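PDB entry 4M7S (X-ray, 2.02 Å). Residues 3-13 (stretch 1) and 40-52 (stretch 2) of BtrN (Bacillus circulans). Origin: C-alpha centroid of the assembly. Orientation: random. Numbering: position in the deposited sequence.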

# COMPACT_ATOMS: atom_id res chain seq x y z
N LYS A 3 -12.77 2.15 -12.92
CA LYS A 3 -12.11 3.18 -12.13
C LYS A 3 -10.68 2.77 -11.71
O LYS A 3 -10.47 1.68 -11.19
CB LYS A 3 -12.96 3.50 -10.90
CG LYS A 3 -12.26 4.31 -9.82
CD LYS A 3 -13.04 4.25 -8.51
CE LYS A 3 -12.18 4.72 -7.34
NZ LYS A 3 -10.97 3.86 -7.14
N LEU A 4 -9.72 3.66 -11.95
CA LEU A 4 -8.34 3.40 -11.54
C LEU A 4 -8.26 3.35 -10.02
O LEU A 4 -9.11 3.92 -9.33
CB LEU A 4 -7.41 4.50 -12.06
CG LEU A 4 -5.90 4.24 -12.03
CD1 LEU A 4 -5.52 3.20 -13.09
CD2 LEU A 4 -5.10 5.53 -12.23
N PHE A 5 -7.25 2.67 -9.49
CA PHE A 5 -7.01 2.65 -8.05
C PHE A 5 -6.84 4.08 -7.53
O PHE A 5 -6.36 4.96 -8.25
CB PHE A 5 -5.78 1.81 -7.70
CG PHE A 5 -4.61 2.04 -8.62
CD1 PHE A 5 -3.71 3.07 -8.37
CD2 PHE A 5 -4.41 1.22 -9.72
CE1 PHE A 5 -2.64 3.29 -9.22
CE2 PHE A 5 -3.33 1.43 -10.57
CZ PHE A 5 -2.45 2.47 -10.32
N SER A 6 -7.26 4.32 -6.29
CA SER A 6 -7.15 5.65 -5.71
C SER A 6 -5.96 5.71 -4.76
O SER A 6 -5.50 6.79 -4.40
CB SER A 6 -8.45 6.02 -4.99
OG SER A 6 -8.63 5.21 -3.84
N MSE A 7 -5.47 4.54 -4.36
CA MSE A 7 -4.30 4.42 -3.49
C MSE A 7 -3.39 3.34 -4.04
O MSE A 7 -3.86 2.27 -4.46
CB MSE A 7 -4.71 4.10 -2.04
CG MSE A 7 -3.58 3.51 -1.17
SE MSE A 7 -2.14 4.76 -0.63
CE MSE A 7 -3.05 5.60 0.89
N ILE A 8 -2.09 3.62 -4.08
CA ILE A 8 -1.13 2.58 -4.42
C ILE A 8 -0.08 2.49 -3.31
O ILE A 8 0.47 3.51 -2.89
CB ILE A 8 -0.47 2.81 -5.80
CG1 ILE A 8 0.58 1.73 -6.06
CG2 ILE A 8 0.16 4.20 -5.90
CD1 ILE A 8 0.95 1.61 -7.52
N GLU A 9 0.17 1.27 -2.84
CA GLU A 9 1.13 1.03 -1.77
C GLU A 9 2.36 0.39 -2.36
O GLU A 9 2.26 -0.67 -2.99
CB GLU A 9 0.55 0.07 -0.72
CG GLU A 9 -0.10 0.72 0.47
CD GLU A 9 -0.58 -0.30 1.48
OE1 GLU A 9 0.16 -1.27 1.73
OE2 GLU A 9 -1.70 -0.14 2.01
N VAL A 10 3.52 1.02 -2.17
CA VAL A 10 4.75 0.54 -2.78
C VAL A 10 5.74 0.05 -1.72
O VAL A 10 6.17 0.82 -0.85
CB VAL A 10 5.40 1.65 -3.61
CG1 VAL A 10 6.58 1.10 -4.41
CG2 VAL A 10 4.37 2.25 -4.57
N GLU A 11 6.09 -1.23 -1.78
CA GLU A 11 7.08 -1.79 -0.87
C GLU A 11 8.50 -1.39 -1.28
O GLU A 11 9.24 -2.19 -1.85
CB GLU A 11 6.96 -3.32 -0.83
CG GLU A 11 7.63 -3.99 0.36
CD GLU A 11 7.47 -5.50 0.34
OE1 GLU A 11 7.35 -6.09 -0.77
OE2 GLU A 11 7.47 -6.10 1.44
N VAL A 12 8.87 -0.14 -1.01
CA VAL A 12 10.22 0.33 -1.38
C VAL A 12 11.32 -0.38 -0.57
O VAL A 12 12.48 -0.38 -0.95
CB VAL A 12 10.35 1.87 -1.30
CG1 VAL A 12 9.28 2.53 -2.16
CG2 VAL A 12 10.24 2.35 0.16
N ASN A 13 10.93 -0.98 0.55
CA ASN A 13 11.83 -1.90 1.23
C ASN A 13 11.03 -2.87 2.08
O ASN A 13 9.96 -2.52 2.58
CB ASN A 13 12.86 -1.15 2.08
CG ASN A 13 12.27 -0.58 3.33
OD1 ASN A 13 11.46 0.35 3.27
ND2 ASN A 13 12.67 -1.12 4.49
N LEU A 40 13.46 -0.29 -10.76
CA LEU A 40 12.08 -0.77 -10.71
C LEU A 40 11.15 0.34 -10.24
O LEU A 40 10.04 0.50 -10.75
CB LEU A 40 11.93 -2.01 -9.81
CG LEU A 40 10.53 -2.63 -9.77
CD1 LEU A 40 10.12 -3.14 -11.16
CD2 LEU A 40 10.45 -3.75 -8.74
N TYR A 41 11.61 1.12 -9.26
CA TYR A 41 10.82 2.24 -8.79
C TYR A 41 10.68 3.29 -9.89
O TYR A 41 9.63 3.92 -10.02
CB TYR A 41 11.42 2.88 -7.54
CG TYR A 41 10.50 3.92 -6.93
CD1 TYR A 41 9.48 3.54 -6.07
CD2 TYR A 41 10.64 5.27 -7.23
CE1 TYR A 41 8.63 4.48 -5.51
CE2 TYR A 41 9.80 6.23 -6.68
CZ TYR A 41 8.80 5.81 -5.81
OH TYR A 41 7.95 6.73 -5.26
N LYS A 42 11.73 3.47 -10.70
CA LYS A 42 11.61 4.40 -11.82
C LYS A 42 10.57 3.96 -12.85
O LYS A 42 9.79 4.79 -13.32
CB LYS A 42 12.96 4.67 -12.50
CG LYS A 42 12.83 5.64 -13.68
CD LYS A 42 14.16 6.32 -14.00
CE LYS A 42 14.08 7.18 -15.26
NZ LYS A 42 13.69 6.39 -16.45
N THR A 43 10.53 2.68 -13.22
CA THR A 43 9.51 2.29 -14.20
C THR A 43 8.10 2.42 -13.61
O THR A 43 7.17 2.72 -14.33
CB THR A 43 9.72 0.91 -14.92
OG1 THR A 43 8.60 0.05 -14.70
CG2 THR A 43 10.98 0.22 -14.50
N LEU A 44 7.95 2.21 -12.30
CA LEU A 44 6.65 2.45 -11.67
C LEU A 44 6.25 3.92 -11.77
O LEU A 44 5.10 4.25 -12.05
CB LEU A 44 6.65 2.01 -10.20
CG LEU A 44 5.32 2.27 -9.49
CD1 LEU A 44 4.16 1.49 -10.14
CD2 LEU A 44 5.41 1.93 -8.01
N MSE A 45 7.21 4.81 -11.51
CA MSE A 45 6.96 6.25 -11.65
C MSE A 45 6.52 6.60 -13.08
O MSE A 45 5.61 7.39 -13.28
CB MSE A 45 8.22 7.06 -11.27
CG MSE A 45 8.54 7.07 -9.76
SE MSE A 45 7.07 7.75 -8.67
CE MSE A 45 6.36 6.05 -8.07
N GLU A 46 7.19 6.00 -14.06
CA GLU A 46 6.89 6.26 -15.46
C GLU A 46 5.49 5.79 -15.82
O GLU A 46 4.80 6.41 -16.63
CB GLU A 46 7.90 5.55 -16.36
CG GLU A 46 9.31 6.11 -16.26
CD GLU A 46 10.31 5.24 -17.00
OE1 GLU A 46 10.00 4.05 -17.25
OE2 GLU A 46 11.41 5.75 -17.33
N GLN A 47 5.09 4.66 -15.24
CA GLN A 47 3.77 4.11 -15.52
C GLN A 47 2.70 4.95 -14.86
O GLN A 47 1.67 5.26 -15.47
CB GLN A 47 3.67 2.66 -15.05
CG GLN A 47 4.63 1.72 -15.77
CD GLN A 47 4.59 0.32 -15.20
OE1 GLN A 47 3.67 -0.03 -14.45
NE2 GLN A 47 5.59 -0.48 -15.55
N LEU A 48 2.95 5.34 -13.61
CA LEU A 48 2.00 6.16 -12.87
C LEU A 48 1.92 7.53 -13.52
O LEU A 48 0.86 8.16 -13.57
CB LEU A 48 2.38 6.25 -11.38
CG LEU A 48 2.19 5.00 -10.52
CD1 LEU A 48 2.56 5.28 -9.05
CD2 LEU A 48 0.74 4.48 -10.62
N SER A 49 3.05 7.99 -14.04
CA SER A 49 3.07 9.27 -14.75
C SER A 49 2.24 9.22 -16.04
O SER A 49 1.56 10.19 -16.38
CB SER A 49 4.50 9.71 -15.07
OG SER A 49 4.49 11.04 -15.53
N SER A 50 2.32 8.10 -16.75
CA SER A 50 1.57 7.93 -18.00
C SER A 50 0.05 7.90 -17.75
O SER A 50 -0.75 8.04 -18.68
CB SER A 50 2.00 6.63 -18.68
OG SER A 50 1.54 5.51 -17.95
N LEU A 51 -0.33 7.72 -16.50
CA LEU A 51 -1.75 7.72 -16.11
C LEU A 51 -2.17 9.06 -15.51
O LEU A 51 -3.32 9.22 -15.12
CB LEU A 51 -2.01 6.61 -15.08
CG LEU A 51 -1.81 5.15 -15.51
CD1 LEU A 51 -1.70 4.24 -14.28
CD2 LEU A 51 -2.96 4.69 -16.43
N ASP A 52 -1.24 10.01 -15.43
CA ASP A 52 -1.49 11.26 -14.69
C ASP A 52 -2.05 10.96 -13.29
O ASP A 52 -2.99 11.61 -12.83
CB ASP A 52 -2.44 12.18 -15.47
CG ASP A 52 -2.41 13.62 -14.97
OD1 ASP A 52 -1.53 13.95 -14.15
OD2 ASP A 52 -3.26 14.41 -15.42

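The contact between these stretches is wholly apolar: no hydrogen bond or salt bridge crosses it, and every cross-stretch pair within 4.5 Å is carbon to carbon. Strand 7-10 and helix 40-50 run antiparallel, with 172° between their N-to-C directions, and their axes approach to 11.9 Å. That separation leaves room for side chains from both stretches to meet between them, and together they bury 335 Å² summed over both sides. Because the directions oppose, walking forward along the helix means walking backward from Val-12 to Leu-4.

Leu-40 stays out of reach, the 7.2 Å from its CD2 to Glu-11 O being its nearest approach, so the contact opens with Tyr-41. Its CB points toward stretch 1, and with chi1 at -172° (t) the ring extends to two valines. Tyr-41 CE1 lies 3.9 Å from Val-12 CG1 and 4.1 Å from Val-10 CG1; the latter methyl sits at the ring edge, near its plane. A long, flat side chain suits this position, since it presents the CD1-CE1 side of its ring to both short, branched residues.

Lys-42 and Thr-43 fall on helix positions out of reach of stretch 1. Lys-42 NZ instead forms a salt bridge with Glu-46 OE2 at 2.5 Å, one helical turn on; both residues are out of reach of stretch 1, so this pair lies apart from the apolar contact.

Leu-44 returns the helix to the contact. Its CB points toward stretch 1, and its t, p rotamer splays the two methyls: CD2 meets Val-10 CG2 at 3.6 Å, while CD1 meets Ile-8 CD1 at 4.1 Å. The forked end therefore spans two strand residues whose side chains lie on the same side, as the alternation of a strand requires; Glu-9 between them and Met-7 before them are out of reach. Selenomethionine Met-45 points away at CB, and although its end comes nearer, its CE is still 5.5 Å from Val-10 CG2. Gln-47 is buried but its side chain is out of reach, with its amide hydrogen-bonded elsewhere in the structure.

Leu-48, one turn after Leu-44, has the largest covered area of any residue here, 48 Å². Its CB points sideways, yet the m, t side chain brings its end nearer: CD1 lies 4.1 Å from Ile-8 CG2, and CD2 lies 3.8 Å from Phe-5 CZ, at the edge of the phenyl ring. Phe-5 makes a matching approach, its CB sideways but the tip of its ring directed to the helix.

Beyond Leu-48 the helical bonding continues, with Ser-50 N bonded to Glu-46 O at 3.0 Å. Ser-50 OG donates a very short 2.5 Å hydrogen bond to Gln-47 O, and Asp-52, with positive phi (49°), closes a Schellman motif in which Asp-52 N bonds to Ser-49 O at 3.0 Å. Leu-51 points toward stretch 1 and supplies the last contacts: its CD1 lies 4.1 Å from Leu-4 CD1 and 4.4 Å from Phe-5 CZ. Both leucines are partly exposed, so this end of the layer is less enclosed than its buried middle. Asp-52 itself points away and remains exposed, as befits a charged side chain.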